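Local coordinates for protein MxaA (Stigmatella aurantiaca, PDB 4W4T) that supplies the terminal NADPH-binding reductase domain of the myxalamid PKS-NRPS assembly line, which probably releases the finished chain as a primary alcohol, at residues K267-V270 with A275-V278; N323-R326 with G331-V334; R326-G331 with S409-G414. All coordinates share one frame; numbering follows the deposited sequence.

Contact 1. Residues K267-V270 with A275-V278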
# COMPACT_ATOMS: atom_id res chain seq x y z
N LYS A 267 -8.47 9.18 -12.90
CA LYS A 267 -7.98 8.28 -13.95
C LYS A 267 -8.58 6.90 -13.78
O LYS A 267 -8.93 6.25 -14.76
CB LYS A 267 -6.46 8.20 -13.94
CG LYS A 267 -5.90 7.20 -14.95
CD LYS A 267 -4.37 7.31 -15.05
CE LYS A 267 -3.81 6.37 -16.12
NZ LYS A 267 -2.39 6.76 -16.48
N GLY A 268 -8.70 6.45 -12.53
CA GLY A 268 -9.33 5.17 -12.24
C GLY A 268 -10.76 5.13 -12.74
O GLY A 268 -11.19 4.15 -13.33
N CYS A 269 -11.51 6.20 -12.51
CA CYS A 269 -12.90 6.24 -12.97
C CYS A 269 -12.94 6.17 -14.48
O CYS A 269 -13.77 5.46 -15.06
CB CYS A 269 -13.62 7.48 -12.46
SG CYS A 269 -13.93 7.43 -10.69
N VAL A 270 -12.06 6.92 -15.13
CA VAL A 270 -12.03 6.95 -16.59
C VAL A 270 -11.68 5.57 -17.14
O VAL A 270 -12.35 5.08 -18.05
CB VAL A 270 -11.03 8.01 -17.11
CG1 VAL A 270 -10.73 7.80 -18.58
CG2 VAL A 270 -11.62 9.39 -16.91
N ALA A 275 -18.06 5.74 -12.26
CA ALA A 275 -17.76 6.68 -11.18
C ALA A 275 -18.79 6.52 -10.07
O ALA A 275 -19.92 6.07 -10.33
CB ALA A 275 -17.76 8.12 -11.70
N PRO A 276 -18.41 6.87 -8.83
CA PRO A 276 -19.32 6.67 -7.70
C PRO A 276 -20.26 7.84 -7.48
O PRO A 276 -19.84 8.99 -7.65
CB PRO A 276 -18.36 6.53 -6.51
CG PRO A 276 -17.21 7.41 -6.89
CD PRO A 276 -17.07 7.29 -8.38
N SER A 277 -21.50 7.57 -7.12
CA SER A 277 -22.37 8.64 -6.66
C SER A 277 -22.09 8.79 -5.17
O SER A 277 -22.39 7.91 -4.37
CB SER A 277 -23.85 8.35 -6.94
OG SER A 277 -24.24 7.11 -6.40
N VAL A 278 -21.44 9.89 -4.80
CA VAL A 278 -21.20 10.18 -3.40
C VAL A 278 -22.03 11.40 -3.05
O VAL A 278 -22.33 12.22 -3.92
CB VAL A 278 -19.71 10.42 -3.12
CG1 VAL A 278 -18.90 9.16 -3.43
CG2 VAL A 278 -19.19 11.59 -3.94

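Contact 2. Residues N323-R326 with G331-V334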
# COMPACT_ATOMS: atom_id res chain seq x y z
N ASN A 323 -20.83 14.80 -15.21
CA ASN A 323 -21.33 15.52 -16.39
C ASN A 323 -20.17 16.24 -17.09
O ASN A 323 -20.07 16.20 -18.31
CB ASN A 323 -22.41 16.54 -16.02
CG ASN A 323 -23.71 15.89 -15.57
OD1 ASN A 323 -23.98 14.72 -15.86
ND2 ASN A 323 -24.54 16.66 -14.87
N TYR A 324 -19.31 16.91 -16.31
CA TYR A 324 -18.23 17.70 -16.91
C TYR A 324 -17.25 16.78 -17.63
O TYR A 324 -16.70 17.13 -18.67
CB TYR A 324 -17.50 18.54 -15.85
CG TYR A 324 -18.37 19.54 -15.10
CD1 TYR A 324 -19.51 20.07 -15.69
CD2 TYR A 324 -18.05 19.93 -13.80
CE1 TYR A 324 -20.31 20.98 -15.01
CE2 TYR A 324 -18.84 20.84 -13.11
CZ TYR A 324 -19.98 21.36 -13.72
OH TYR A 324 -20.77 22.25 -13.05
N MSE A 325 -17.02 15.60 -17.05
CA MSE A 325 -16.07 14.67 -17.64
C MSE A 325 -16.63 13.96 -18.89
O MSE A 325 -15.90 13.72 -19.85
CB MSE A 325 -15.64 13.66 -16.57
CG MSE A 325 -14.87 14.39 -15.47
SE MSE A 325 -14.30 13.15 -14.10
CE MSE A 325 -13.03 12.13 -15.18
N ARG A 326 -17.93 13.67 -18.90
CA ARG A 326 -18.55 13.13 -20.11
C ARG A 326 -18.49 14.16 -21.23
O ARG A 326 -18.31 13.81 -22.40
CB ARG A 326 -20.01 12.73 -19.88
CG ARG A 326 -20.17 11.59 -18.89
CD ARG A 326 -21.62 11.12 -18.84
NE ARG A 326 -21.82 10.27 -17.67
CZ ARG A 326 -22.36 10.71 -16.54
NH1 ARG A 326 -22.78 11.97 -16.44
NH2 ARG A 326 -22.51 9.88 -15.51
N GLY A 331 -16.67 8.32 -21.13
CA GLY A 331 -17.85 7.63 -20.64
C GLY A 331 -17.75 7.31 -19.16
O GLY A 331 -16.71 6.87 -18.68
N LEU A 332 -18.84 7.53 -18.44
CA LEU A 332 -18.91 7.22 -17.02
C LEU A 332 -20.30 6.73 -16.65
O LEU A 332 -21.27 7.49 -16.64
CB LEU A 332 -18.55 8.46 -16.18
CG LEU A 332 -17.10 8.97 -16.20
CD1 LEU A 332 -17.00 10.22 -15.34
CD2 LEU A 332 -16.11 7.90 -15.71
N ARG A 333 -20.40 5.43 -16.35
CA ARG A 333 -21.59 4.91 -15.69
C ARG A 333 -21.51 5.31 -14.23
O ARG A 333 -20.42 5.43 -13.67
CB ARG A 333 -21.68 3.38 -15.81
CG ARG A 333 -21.66 2.85 -17.22
CD ARG A 333 -21.97 1.35 -17.25
NE ARG A 333 -21.16 0.62 -16.28
CZ ARG A 333 -19.89 0.27 -16.47
NH1 ARG A 333 -19.29 0.57 -17.61
NH2 ARG A 333 -19.23 -0.37 -15.52
N VAL A 334 -22.65 5.55 -13.60
CA VAL A 334 -22.64 5.88 -12.18
C VAL A 334 -23.15 4.72 -11.34
O VAL A 334 -24.16 4.10 -11.66
CB VAL A 334 -23.47 7.13 -11.88
CG1 VAL A 334 -23.41 7.45 -10.40
CG2 VAL A 334 -22.94 8.29 -12.67

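Contact 3. Residues R326-G331 with S409-G414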
# COMPACT_ATOMS: atom_id res chain seq x y z
N ARG A 326 -17.93 13.67 -18.90
CA ARG A 326 -18.55 13.13 -20.11
C ARG A 326 -18.49 14.16 -21.23
O ARG A 326 -18.31 13.81 -22.40
CB ARG A 326 -20.01 12.73 -19.88
CG ARG A 326 -20.17 11.59 -18.89
CD ARG A 326 -21.62 11.12 -18.84
NE ARG A 326 -21.82 10.27 -17.67
CZ ARG A 326 -22.36 10.71 -16.54
NH1 ARG A 326 -22.78 11.97 -16.44
NH2 ARG A 326 -22.51 9.88 -15.51
N ALA A 327 -18.69 15.42 -20.86
CA ALA A 327 -18.73 16.48 -21.87
C ALA A 327 -17.37 16.60 -22.53
O ALA A 327 -17.26 16.87 -23.73
CB ALA A 327 -19.16 17.80 -21.25
N PHE A 328 -16.32 16.37 -21.75
CA PHE A 328 -14.97 16.34 -22.29
C PHE A 328 -14.79 15.13 -23.20
O PHE A 328 -13.99 15.18 -24.13
CB PHE A 328 -13.93 16.32 -21.16
CG PHE A 328 -12.52 16.39 -21.66
CD1 PHE A 328 -11.96 17.61 -22.00
CD2 PHE A 328 -11.76 15.24 -21.81
CE1 PHE A 328 -10.65 17.69 -22.46
CE2 PHE A 328 -10.45 15.31 -22.27
CZ PHE A 328 -9.90 16.53 -22.60
N GLY A 329 -15.50 14.05 -22.93
CA GLY A 329 -15.49 12.91 -23.83
C GLY A 329 -15.32 11.53 -23.20
O GLY A 329 -15.18 10.54 -23.92
N TYR A 330 -15.31 11.46 -21.87
CA TYR A 330 -15.11 10.18 -21.20
C TYR A 330 -16.43 9.57 -20.74
O TYR A 330 -17.21 10.20 -20.04
CB TYR A 330 -14.19 10.35 -19.99
CG TYR A 330 -12.78 10.74 -20.35
CD1 TYR A 330 -12.01 9.93 -21.18
CD2 TYR A 330 -12.20 11.90 -19.85
CE1 TYR A 330 -10.72 10.28 -21.51
CE2 TYR A 330 -10.91 12.25 -20.18
CZ TYR A 330 -10.17 11.43 -21.01
OH TYR A 330 -8.88 11.77 -21.34
N GLY A 331 -16.67 8.32 -21.13
CA GLY A 331 -17.85 7.63 -20.64
C GLY A 331 -17.75 7.31 -19.16
O GLY A 331 -16.71 6.87 -18.68
N SER A 409 -4.74 19.00 -20.01
CA SER A 409 -3.36 18.93 -19.52
C SER A 409 -2.94 17.49 -19.22
O SER A 409 -1.84 17.07 -19.59
CB SER A 409 -3.19 19.81 -18.28
OG SER A 409 -1.86 19.72 -17.77
N LEU A 410 -3.80 16.73 -18.55
CA LEU A 410 -3.51 15.34 -18.25
C LEU A 410 -3.34 14.51 -19.50
O LEU A 410 -2.50 13.61 -19.54
CB LEU A 410 -4.60 14.74 -17.35
CG LEU A 410 -4.70 15.43 -16.00
CD1 LEU A 410 -5.89 14.90 -15.22
CD2 LEU A 410 -3.41 15.25 -15.22
N VAL A 411 -4.15 14.79 -20.53
CA VAL A 411 -4.01 14.09 -21.80
C VAL A 411 -2.69 14.49 -22.46
O VAL A 411 -1.93 13.63 -22.92
CB VAL A 411 -5.18 14.38 -22.77
CG1 VAL A 411 -4.88 13.86 -24.17
CG2 VAL A 411 -6.45 13.75 -22.26
N HIS A 412 -2.39 15.79 -22.47
CA HIS A 412 -1.20 16.30 -23.14
C HIS A 412 0.07 15.72 -22.51
O HIS A 412 1.06 15.46 -23.20
CB HIS A 412 -1.16 17.82 -23.08
CG HIS A 412 0.06 18.42 -23.70
ND1 HIS A 412 0.27 18.47 -25.06
CD2 HIS A 412 1.15 19.00 -23.13
CE1 HIS A 412 1.43 19.06 -25.31
NE2 HIS A 412 1.98 19.39 -24.16
N ARG A 413 0.02 15.50 -21.20
CA ARG A 413 1.17 14.99 -20.47
C ARG A 413 1.19 13.47 -20.43
O ARG A 413 2.07 12.87 -19.81
CB ARG A 413 1.19 15.57 -19.06
CG ARG A 413 1.42 17.06 -19.05
CD ARG A 413 1.56 17.60 -17.65
NE ARG A 413 0.27 17.98 -17.09
CZ ARG A 413 -0.12 17.72 -15.85
NH1 ARG A 413 0.69 17.05 -15.02
NH2 ARG A 413 -1.32 18.13 -15.44
N GLY A 414 0.23 12.84 -21.09
CA GLY A 414 0.27 11.39 -21.25
C GLY A 414 -0.26 10.62 -20.05
O GLY A 414 -0.14 9.40 -20.01

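Contact 1. Residues K267-V270 with A275-V278
The pyrrolidine ring of Pro276 is the one ring that takes part, and it meets Cys269 through its CD corner, 3.9 Å from Cys269 SG. Beyond the two segments, Trp340 and Tyr337 of helix 337-348 also pack against this proline. Helix 261-272 gives way, through a short connection in which the chain changes direction within a few residues, to strand 274-277, one half of a two-stranded parallel sheet with strand 333-336. This small sheet is separate from the large parallel Rossmann sheet of the reductase. Across the connection the CA atoms of Cys269 and Ala275 approach to 5.2 Å, the nearest pair. The contact is small, 91 Å² in all, and on the helix side a single thiol carries it. With SG anti to the carbonyl carbon and beside its own backbone N (chi1 -70°), the sulfur is directed out of the helix at the strand. All three touching residues are buried, and no hydrogen bond crosses between them. Trp340 and Leu332 border the cysteine, while Trp322 of helix 318-328 packs on Ala275 and makes a weak hydrogen bond to Pro276 O. The Ala275 backbone itself is bonded to Arg333 and Leu335 of the partner strand. Besides the proline corner, Cys269 SG touches two atoms of one alanine: Ala275 CA at 3.9 Å and Ala275 CB at 4.0 Å.

Contact 2. Residues N323-R326 with G331-V334
Arg326 and Leu332 hold the polar side of this contact together, while Met325 and Leu332 fill its buried side. On the buried side, Met325, a selenomethionine, faces the loop with its CB 3.9 Å from Leu332 CD1, and its SE lies 4.2 Å from the same methyl. One branch of Leu332, CD1, thus lies against both the root and the selenium of the Met325 side chain. Leu266 and Val270 of helix 261-272, with Ile403 and Leu407 of helix 400-412, close around Met325, and Cys269 and Trp322 touch Leu332. Helix 318-328 here turns back through a short loop into strand 333-336, the second strand of the small parallel sheet, so the contact bridges the two arms of a helix-loop-strand connection. Toward solvent the packing gives way to a polar grip. The arginine chain runs extended from CG to NE (chi2 -172°) and brings the guanidinium side-on to the carbonyl of Leu332. Both Arg326 NE, at 3.0 Å, and Arg326 NH2, at 2.9 Å, donate to Leu332 O, which lies within 2° of the guanidinium plane. The NE bond falls on a lone pair in the carbonyl plane, whereas the NH2 donor is tilted 28° from it. A leucine in place of Arg326 would probably leave Leu332 O without both of these donors and the loop less firmly fixed to the helix end. Nearer solvent, Val334 CG2 sits 3.3 Å from Arg326 NH2 at the edge of the guanidinium, the two side chains crossing at about a right angle.

Contact 3. Residues R326-G331 with S409-G414
Apolar contact comes first: Phe328 and Tyr330 both touch Val411, through its CG2 methyl. Val411 CG2 lies at the edge of the phenyl ring, near its plane, 4.3 Å from Phe328 CE2. With CG anti to the backbone N (chi1 -176°), the phenylalanine reaches from the last turn of its helix across to helix 400-412, where Ser404, Leu407 and Ser408 also touch it. The second kind is methyl against hydroxyl: Tyr330 OH stands 3.3 Å from Val411 CG2, and the two side chains run alongside one another in opposite senses. That hydroxyl is bonded to Lys417 O in the C-terminal tail, and Leu416 and Pro419 of the tail pack on the tyrosine. The arrangement joins the C-terminal ends of two helices, 318-328 and 400-412, each followed by a glycine with positive phi. Gly414 completes a Schellman motif, its N bonded to Val411 O at 2.9 Å; at Gly329 the N makes a weak bond to Arg326 O, and Tyr330 N probably bonds to Met325 O. No hydrogen bond crosses the contact, but within 409-414 Arg413 reaches back along the last turn. Arg413 NE, at 2.8 Å, and Arg413 NH2, at 2.9 Å, both donate to Ser409 OG, which lies 9° out of the guanidinium plane, while Arg413 NH1 is bonded to Trp256 O.

In the fold
Contact 1 closes before contacts 2 and 3 open together on helix 318-328; all lie in the C-terminal part of the reductase, away from the NADPH-binding residues. Centres of contacts 1 and 2 are about 8 Å apart, and both reach the small sheet of strands 274-277 and 333-336, where Ala275 N probably bonds to Arg333 O. Contact 3, its centre about 11 Å from that of contact 2 and 14 Å from that of contact 1, shares helix 318-328 and Arg326 and Gly331 with contact 2; Val270 also packs on Tyr330. Helices 261-272 and 318-328 lead to the small sheet, and helix 400-412 packs on helix 318-328, forming a compact subdomain beside the Rossmann fold.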